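Local coordinates for core protein P7 (Pseudomonas phage phi12, PDB 2Q82), which is a structural core protein of the phage particle, probably a minor component of its polymerase-containing inner shell, at residues Val28-Gly33 / Leu99-Leu104; Ala20-Ser25 / Leu116-Asp121. All coordinates share one frame; numbering follows the deposited sequence.

How the contacts relate
From the N terminus the chain runs through helix 15-23 straight into strand 25-30, so the first segments of both contacts adjoin: A20-S25 belongs to contact 2 and V28-G33 to contact 1. The strand takes the middle place in a five-stranded parallel sheet, and the chain reaches helix 98-103 only after adding three more strands. There contact 1 closes its loop, laying that helix against the end of the central strand. Contact 2 closes later and outside it, when helix 112-127 returns to helix 15-23, so contact 1 is nested within its loop. The centres of the two contacts lie about 21 Å apart, on opposite sides of the chain's centre.

Contact 1 of 2, residues Val28-Gly33 / Leu99-Leu104; sequences VMSHNG and LVDAEL
S30, at the end of strand 25-30, comes closest to helix 98-103 at V100, the two CA atoms 5.9 Å apart. This is the packing of a helix on the central strand of a parallel alpha/beta sheet: the strand is paired through its backbone with strands 59-63 and 84-89, and its alternate residues V28 and S30 turn their side chains to the helix while M29 turns to the other face. On the helical side L104 N reaches back to V100 O, 2.8 Å, a bond of the helical turn that presents V100 and L104 to the strand together, with D101 reaching in from the flank.

The polar part of the contact lies at S30. Its OG stands anti to the backbone N (chi1 175°), which carries the hydroxyl out to the helix, where it donates to D101 OD1; the place of that carboxylate oxygen is less certain in the model. The same OG is also bonded to the backbone N of S97, just before the helix, and S97 OG in turn bonds V100 N, so a serine of the strand ties into the helix start. D101 OD1 additionally has a long, weak ion pair with R87. Beside this polar link V100 lies along the S30 side chain, its CG1 3.7 Å from S30 CB.

Further back along the strand the contact is apolar. The side chains of V28 and L104 cross obliquely, and V28 also meets F74 of helix 68-76, while L104 touches R87 of strand 84-89. Across the two segments this buried apolar pair meets through one methyl from each residue, V28 CG1 to L104 CD1 at 3.9 Å.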
ATOM      1  N   VAL A  28      10.014   9.637   1.648  1.00 24.50           N
ATOM      2  CA  VAL A  28      10.568   8.449   2.203  1.00 23.38           C
ATOM      3  C   VAL A  28      11.984   8.676   2.670  1.00 24.41           C
ATOM      4  O   VAL A  28      12.847   9.104   1.911  1.00 22.65           O
ATOM      5  CB  VAL A  28      10.520   7.386   1.156  1.00 23.21           C
ATOM      6  CG1 VAL A  28      11.458   6.295   1.488  1.00 25.80           C
ATOM      7  CG2 VAL A  28       9.111   6.887   1.044  1.00 21.06           C
HETATM    8  N   MSE A  29      12.226   8.335   3.925  1.00 23.19           N
HETATM    9  CA  MSE A  29      13.530   8.558   4.510  1.00 24.79           C
HETATM   10  C   MSE A  29      14.240   7.315   5.056  1.00 24.35           C
HETATM   11  O   MSE A  29      13.724   6.649   5.950  1.00 21.03           O
HETATM   12  CB  MSE A  29      13.371   9.598   5.621  1.00 27.23           C
HETATM   13  CG  MSE A  29      14.579   9.806   6.485  1.00 35.78           C
HETATM   14 SE   MSE A  29      14.162  10.786   8.132  1.00 38.18          SE
HETATM   15  CE  MSE A  29      15.993  10.830   8.813  1.00 45.19           C
ATOM     16  N   SER A  30      15.425   7.022   4.516  1.00 22.08           N
ATOM     17  CA  SER A  30      16.224   5.892   4.972  1.00 23.71           C
ATOM     18  C   SER A  30      16.861   6.278   6.294  1.00 26.32           C
ATOM     19  O   SER A  30      17.655   7.222   6.356  1.00 25.81           O
ATOM     20  CB  SER A  30      17.323   5.554   3.987  1.00 22.52           C
ATOM     21  OG  SER A  30      18.144   4.523   4.510  1.00 24.28           O
ATOM     22  N   HIS A  31      16.546   5.524   7.342  1.00 27.28           N
ATOM     23  CA  HIS A  31      17.053   5.874   8.653  1.00 29.64           C
ATOM     24  C   HIS A  31      16.770   4.840   9.740  1.00 30.31           C
ATOM     25  O   HIS A  31      15.652   4.349   9.863  1.00 30.58           O
ATOM     26  CB  HIS A  31      16.424   7.209   9.039  1.00 28.16           C
ATOM     27  CG  HIS A  31      16.728   7.657  10.427  1.00 31.21           C
ATOM     28  ND1 HIS A  31      17.951   8.206  10.786  1.00 31.29           N
ATOM     29  CD2 HIS A  31      15.977   7.679  11.545  1.00 30.91           C
ATOM     30  CE1 HIS A  31      17.923   8.542  12.054  1.00 33.16           C
ATOM     31  NE2 HIS A  31      16.731   8.231  12.550  1.00 33.19           N
ATOM     32  N   ASN A  32      17.804   4.522  10.516  1.00 30.76           N
ATOM     33  CA  ASN A  32      17.696   3.589  11.637  1.00 32.57           C
ATOM     34  C   ASN A  32      17.883   4.424  12.875  1.00 34.09           C
ATOM     35  O   ASN A  32      18.776   5.264  12.910  1.00 34.63           O
ATOM     36  CB  ASN A  32      18.814   2.557  11.629  1.00 29.59           C
ATOM     37  CG  ASN A  32      18.610   1.496  10.600  1.00 29.19           C
ATOM     38  OD1 ASN A  32      17.547   0.890  10.531  1.00 32.23           O
ATOM     39  ND2 ASN A  32      19.629   1.249   9.796  1.00 27.51           N
ATOM     40  N   GLY A  33      17.081   4.197  13.902  1.00 35.88           N
ATOM     41  CA  GLY A  33      17.248   4.987  15.101  1.00 38.10           C
ATOM     42  C   GLY A  33      16.000   5.773  15.390  1.00 38.84           C
ATOM     43  O   GLY A  33      14.982   5.566  14.743  1.00 38.91           O
ATOM     44  N   LEU A  99      20.745  -1.015   3.743  1.00 25.29           N
ATOM     45  CA  LEU A  99      19.827  -1.914   3.070  1.00 25.75           C
ATOM     46  C   LEU A  99      18.758  -1.108   2.342  1.00 25.70           C
ATOM     47  O   LEU A  99      18.516  -1.303   1.148  1.00 23.51           O
ATOM     48  CB  LEU A  99      19.178  -2.853   4.081  1.00 26.39           C
ATOM     49  CG  LEU A  99      18.079  -3.767   3.539  1.00 27.84           C
ATOM     50  CD1 LEU A  99      18.639  -4.670   2.467  1.00 28.87           C
ATOM     51  CD2 LEU A  99      17.502  -4.594   4.665  1.00 27.33           C
ATOM     52  N   VAL A 100      18.120  -0.194   3.062  1.00 23.52           N
ATOM     53  CA  VAL A 100      17.086   0.630   2.452  1.00 24.87           C
ATOM     54  C   VAL A 100      17.671   1.452   1.305  1.00 26.02           C
ATOM     55  O   VAL A 100      17.097   1.527   0.220  1.00 23.85           O
ATOM     56  CB  VAL A 100      16.437   1.558   3.492  1.00 26.18           C
ATOM     57  CG1 VAL A 100      15.530   2.572   2.814  1.00 24.43           C
ATOM     58  CG2 VAL A 100      15.631   0.728   4.476  1.00 25.48           C
ATOM     59  N   ASP A 101      18.823   2.071   1.533  1.00 25.65           N
ATOM     60  CA  ASP A 101      19.428   2.869   0.479  1.00 25.51           C
ATOM     61  C   ASP A 101      19.635   2.060  -0.795  1.00 25.01           C
ATOM     62  O   ASP A 101      19.426   2.555  -1.894  1.00 26.21           O
ATOM     63  CB  ASP A 101      20.780   3.405   0.910  1.00 26.53           C
ATOM     64  CG  ASP A 101      20.669   4.485   1.956  1.00 27.85           C
ATOM     65  OD1 ASP A 101      19.545   4.925   2.271  1.00 25.07           O
ATOM     66  OD2 ASP A 101      21.731   4.892   2.452  1.00 31.20           O
ATOM     67  N   ALA A 102      20.082   0.820  -0.636  1.00 23.34           N
ATOM     68  CA  ALA A 102      20.330  -0.032  -1.781  1.00 24.67           C
ATOM     69  C   ALA A 102      19.021  -0.350  -2.480  1.00 25.52           C
ATOM     70  O   ALA A 102      18.917  -0.299  -3.706  1.00 22.76           O
ATOM     71  CB  ALA A 102      20.998  -1.313  -1.338  1.00 24.41           C
ATOM     72  N   GLU A 103      18.027  -0.687  -1.674  1.00 24.78           N
ATOM     73  CA  GLU A 103      16.713  -1.026  -2.173  1.00 28.07           C
ATOM     74  C   GLU A 103      16.082   0.116  -2.943  1.00 28.47           C
ATOM     75  O   GLU A 103      15.375  -0.105  -3.915  1.00 28.24           O
ATOM     76  CB  GLU A 103      15.817  -1.390  -1.013  1.00 29.61           C
ATOM     77  CG  GLU A 103      16.338  -2.556  -0.252  1.00 36.88           C
ATOM     78  CD  GLU A 103      15.834  -3.842  -0.815  1.00 42.39           C
ATOM     79  OE1 GLU A 103      15.977  -4.060  -2.037  1.00 45.28           O
ATOM     80  OE2 GLU A 103      15.285  -4.632  -0.026  1.00 45.38           O
ATOM     81  N   LEU A 104      16.331   1.340  -2.491  1.00 27.24           N
ATOM     82  CA  LEU A 104      15.769   2.511  -3.144  1.00 28.72           C
ATOM     83  C   LEU A 104      16.720   3.138  -4.139  1.00 32.93           C
ATOM     84  O   LEU A 104      16.521   4.285  -4.535  1.00 35.02           O
ATOM     85  CB  LEU A 104      15.442   3.584  -2.120  1.00 27.73           C
ATOM     86  CG  LEU A 104      14.626   3.217  -0.889  1.00 25.38           C
ATOM     87  CD1 LEU A 104      14.593   4.369   0.074  1.00 24.82           C
ATOM     88  CD2 LEU A 104      13.236   2.859  -1.302  1.00 26.68           C
TER

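Contact 2 of 2, residues Ala20-Ser25 / Leu116-Asp121; sequences AQYETS and LNDIAD
Y22 and D118 are joined by a hydrogen bond from the tyrosine OH to D118 OD2, 2.9 Å long. The carboxylate oxygen accepts through its anti lone pair, on the side away from OD1, and the ring and carboxylate planes lie only 19° apart. The aspartate thus meets the ring at its edge, with D118 CB in the ring plane 3.9 Å from Y22 CE2. Y22 has its CG anti to the carbonyl carbon (chi1 -59°), an orientation that sends the phenol across to the other helix.

The arginines gather at the second oxygen: D118 OD1 forms salt bridges with R114, one turn earlier in its own helix, and with R18 of helix 15-23. With OD2 taken by the phenol and OD1 by two arginines, both oxygens are engaged, and the group is probably kept ionised.

The contact joins helix 15-23, which leads into the central strand of the parallel alpha/beta sheet, to the C-terminal helix 112-127. The CA atoms of Y22 and I119 are 9.2 Å apart, a gap bridged by side chains.

Apolar contact is looser. I119 CG1 approaches Y22 CD2 obliquely at 4.3 Å, and I119 also touches L19 and F41.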
ATOM      1  N   ALA A  20       4.027  21.632  -5.917  1.00 38.82           N
ATOM      2  CA  ALA A  20       2.877  20.854  -6.353  1.00 42.19           C
ATOM      3  C   ALA A  20       3.177  19.372  -6.219  1.00 45.05           C
ATOM      4  O   ALA A  20       2.322  18.590  -5.821  1.00 47.71           O
ATOM      5  CB  ALA A  20       2.509  21.197  -7.781  1.00 41.10           C
ATOM      6  N   GLN A  21       4.405  18.990  -6.540  1.00 49.14           N
ATOM      7  CA  GLN A  21       4.786  17.592  -6.462  1.00 51.39           C
ATOM      8  C   GLN A  21       5.090  17.098  -5.051  1.00 46.61           C
ATOM      9  O   GLN A  21       4.752  15.972  -4.711  1.00 41.62           O
ATOM     10  CB  GLN A  21       5.916  17.265  -7.435  1.00 60.50           C
ATOM     11  CG  GLN A  21       7.254  17.845  -7.068  1.00 76.99           C
ATOM     12  CD  GLN A  21       8.367  17.305  -7.936  1.00 86.17           C
ATOM     13  OE1 GLN A  21       9.053  16.350  -7.567  1.00 92.02           O
ATOM     14  NE2 GLN A  21       8.556  17.913  -9.100  1.00 91.76           N
ATOM     15  N   TYR A  22       5.712  17.937  -4.224  1.00 41.69           N
ATOM     16  CA  TYR A  22       5.782  17.656  -2.792  1.00 39.39           C
ATOM     17  C   TYR A  22       4.390  17.324  -2.288  1.00 41.38           C
ATOM     18  O   TYR A  22       4.175  16.314  -1.631  1.00 41.32           O
ATOM     19  CB  TYR A  22       6.294  18.864  -2.003  1.00 35.04           C
ATOM     20  CG  TYR A  22       7.666  19.359  -2.380  1.00 31.53           C
ATOM     21  CD1 TYR A  22       8.548  18.565  -3.090  1.00 29.93           C
ATOM     22  CD2 TYR A  22       8.079  20.631  -2.018  1.00 30.61           C
ATOM     23  CE1 TYR A  22       9.798  19.024  -3.430  1.00 28.08           C
ATOM     24  CE2 TYR A  22       9.320  21.096  -2.351  1.00 26.83           C
ATOM     25  CZ  TYR A  22      10.177  20.294  -3.058  1.00 28.66           C
ATOM     26  OH  TYR A  22      11.418  20.768  -3.390  1.00 30.23           O
ATOM     27  N   GLU A  23       3.453  18.211  -2.592  1.00 44.95           N
ATOM     28  CA  GLU A  23       2.087  18.111  -2.079  1.00 50.12           C
ATOM     29  C   GLU A  23       1.371  16.782  -2.301  1.00 46.60           C
ATOM     30  O   GLU A  23       0.531  16.372  -1.504  1.00 43.22           O
ATOM     31  CB  GLU A  23       1.202  19.160  -2.710  1.00 60.39           C
ATOM     32  CG  GLU A  23       1.382  20.583  -2.269  1.00 81.56           C
ATOM     33  CD  GLU A  23       0.625  21.513  -3.191  1.00 92.93           C
ATOM     34  OE1 GLU A  23      -0.266  21.007  -3.910  1.00100.11           O
ATOM     35  OE2 GLU A  23       0.910  22.727  -3.201  1.00100.14           O
ATOM     36  N   THR A  24       1.660  16.173  -3.433  1.00 44.41           N
ATOM     37  CA  THR A  24       1.020  14.924  -3.787  1.00 46.48           C
ATOM     38  C   THR A  24       1.929  13.703  -3.747  1.00 43.52           C
ATOM     39  O   THR A  24       1.651  12.693  -4.408  1.00 41.40           O
ATOM     40  CB  THR A  24       0.456  14.968  -5.198  1.00 50.92           C
ATOM     41  OG1 THR A  24       1.517  15.320  -6.088  1.00 55.94           O
ATOM     42  CG2 THR A  24      -0.611  15.984  -5.326  1.00 55.19           C
ATOM     43  N   SER A  25       3.042  13.784  -3.023  1.00 38.39           N
ATOM     44  CA  SER A  25       3.930  12.639  -2.928  1.00 35.09           C
ATOM     45  C   SER A  25       4.196  12.279  -1.486  1.00 32.27           C
ATOM     46  O   SER A  25       3.983  13.065  -0.569  1.00 32.84           O
ATOM     47  CB  SER A  25       5.281  12.894  -3.574  1.00 35.65           C
ATOM     48  OG  SER A  25       5.169  13.438  -4.867  1.00 32.64           O
ATOM     49  N   LEU A 116      12.289  21.853   2.515  1.00 21.66           N
ATOM     50  CA  LEU A 116      11.847  22.735   3.579  1.00 21.43           C
ATOM     51  C   LEU A 116      11.986  24.205   3.193  1.00 23.23           C
ATOM     52  O   LEU A 116      11.130  25.020   3.517  1.00 21.27           O
ATOM     53  CB  LEU A 116      12.644  22.449   4.844  1.00 23.77           C
ATOM     54  CG  LEU A 116      12.303  21.084   5.434  1.00 25.48           C
ATOM     55  CD1 LEU A 116      13.290  20.737   6.520  1.00 28.28           C
ATOM     56  CD2 LEU A 116      10.888  21.094   5.990  1.00 27.23           C
ATOM     57  N   ASN A 117      13.082  24.524   2.511  1.00 22.84           N
ATOM     58  CA  ASN A 117      13.337  25.880   2.060  1.00 22.45           C
ATOM     59  C   ASN A 117      12.175  26.349   1.199  1.00 24.71           C
ATOM     60  O   ASN A 117      11.621  27.419   1.410  1.00 23.86           O
ATOM     61  CB  ASN A 117      14.603  25.925   1.213  1.00 21.53           C
ATOM     62  CG  ASN A 117      15.869  25.934   2.042  1.00 21.41           C
ATOM     63  OD1 ASN A 117      16.967  25.899   1.492  1.00 26.16           O
ATOM     64  ND2 ASN A 117      15.729  25.991   3.356  1.00 20.27           N
ATOM     65  N   ASP A 118      11.828  25.537   0.213  1.00 23.80           N
ATOM     66  CA  ASP A 118      10.751  25.879  -0.701  1.00 26.02           C
ATOM     67  C   ASP A 118       9.441  26.145   0.007  1.00 25.85           C
ATOM     68  O   ASP A 118       8.755  27.124  -0.274  1.00 24.67           O
ATOM     69  CB  ASP A 118      10.543  24.768  -1.730  1.00 27.40           C
ATOM     70  CG  ASP A 118      11.682  24.678  -2.720  1.00 30.88           C
ATOM     71  OD1 ASP A 118      12.315  25.723  -2.991  1.00 30.65           O
ATOM     72  OD2 ASP A 118      11.932  23.570  -3.239  1.00 31.56           O
ATOM     73  N   ILE A 119       9.084  25.263   0.926  1.00 24.83           N
ATOM     74  CA  ILE A 119       7.834  25.415   1.644  1.00 25.56           C
ATOM     75  C   ILE A 119       7.844  26.649   2.532  1.00 25.18           C
ATOM     76  O   ILE A 119       6.850  27.352   2.638  1.00 23.83           O
ATOM     77  CB  ILE A 119       7.548  24.177   2.489  1.00 27.17           C
ATOM     78  CG1 ILE A 119       7.351  22.969   1.561  1.00 28.99           C
ATOM     79  CG2 ILE A 119       6.326  24.412   3.350  1.00 25.64           C
ATOM     80  CD1 ILE A 119       7.391  21.616   2.253  1.00 32.66           C
ATOM     81  N   ALA A 120       8.980  26.909   3.168  1.00 23.32           N
ATOM     82  CA  ALA A 120       9.085  28.063   4.042  1.00 25.18           C
ATOM     83  C   ALA A 120       9.023  29.331   3.208  1.00 24.20           C
ATOM     84  O   ALA A 120       8.355  30.291   3.575  1.00 23.00           O
ATOM     85  CB  ALA A 120      10.387  28.020   4.821  1.00 23.28           C
ATOM     86  N   ASP A 121       9.728  29.330   2.083  1.00 24.13           N
ATOM     87  CA  ASP A 121       9.746  30.507   1.222  1.00 25.85           C
ATOM     88  C   ASP A 121       8.358  30.806   0.681  1.00 26.84           C
ATOM     89  O   ASP A 121       7.953  31.962   0.590  1.00 25.80           O
ATOM     90  CB  ASP A 121      10.686  30.314   0.038  1.00 24.51           C
ATOM     91  CG  ASP A 121      12.147  30.299   0.444  1.00 24.76           C
ATOM     92  OD1 ASP A 121      12.470  30.721   1.571  1.00 23.56           O
ATOM     93  OD2 ASP A 121      12.975  29.874  -0.386  1.00 23.90           O
TER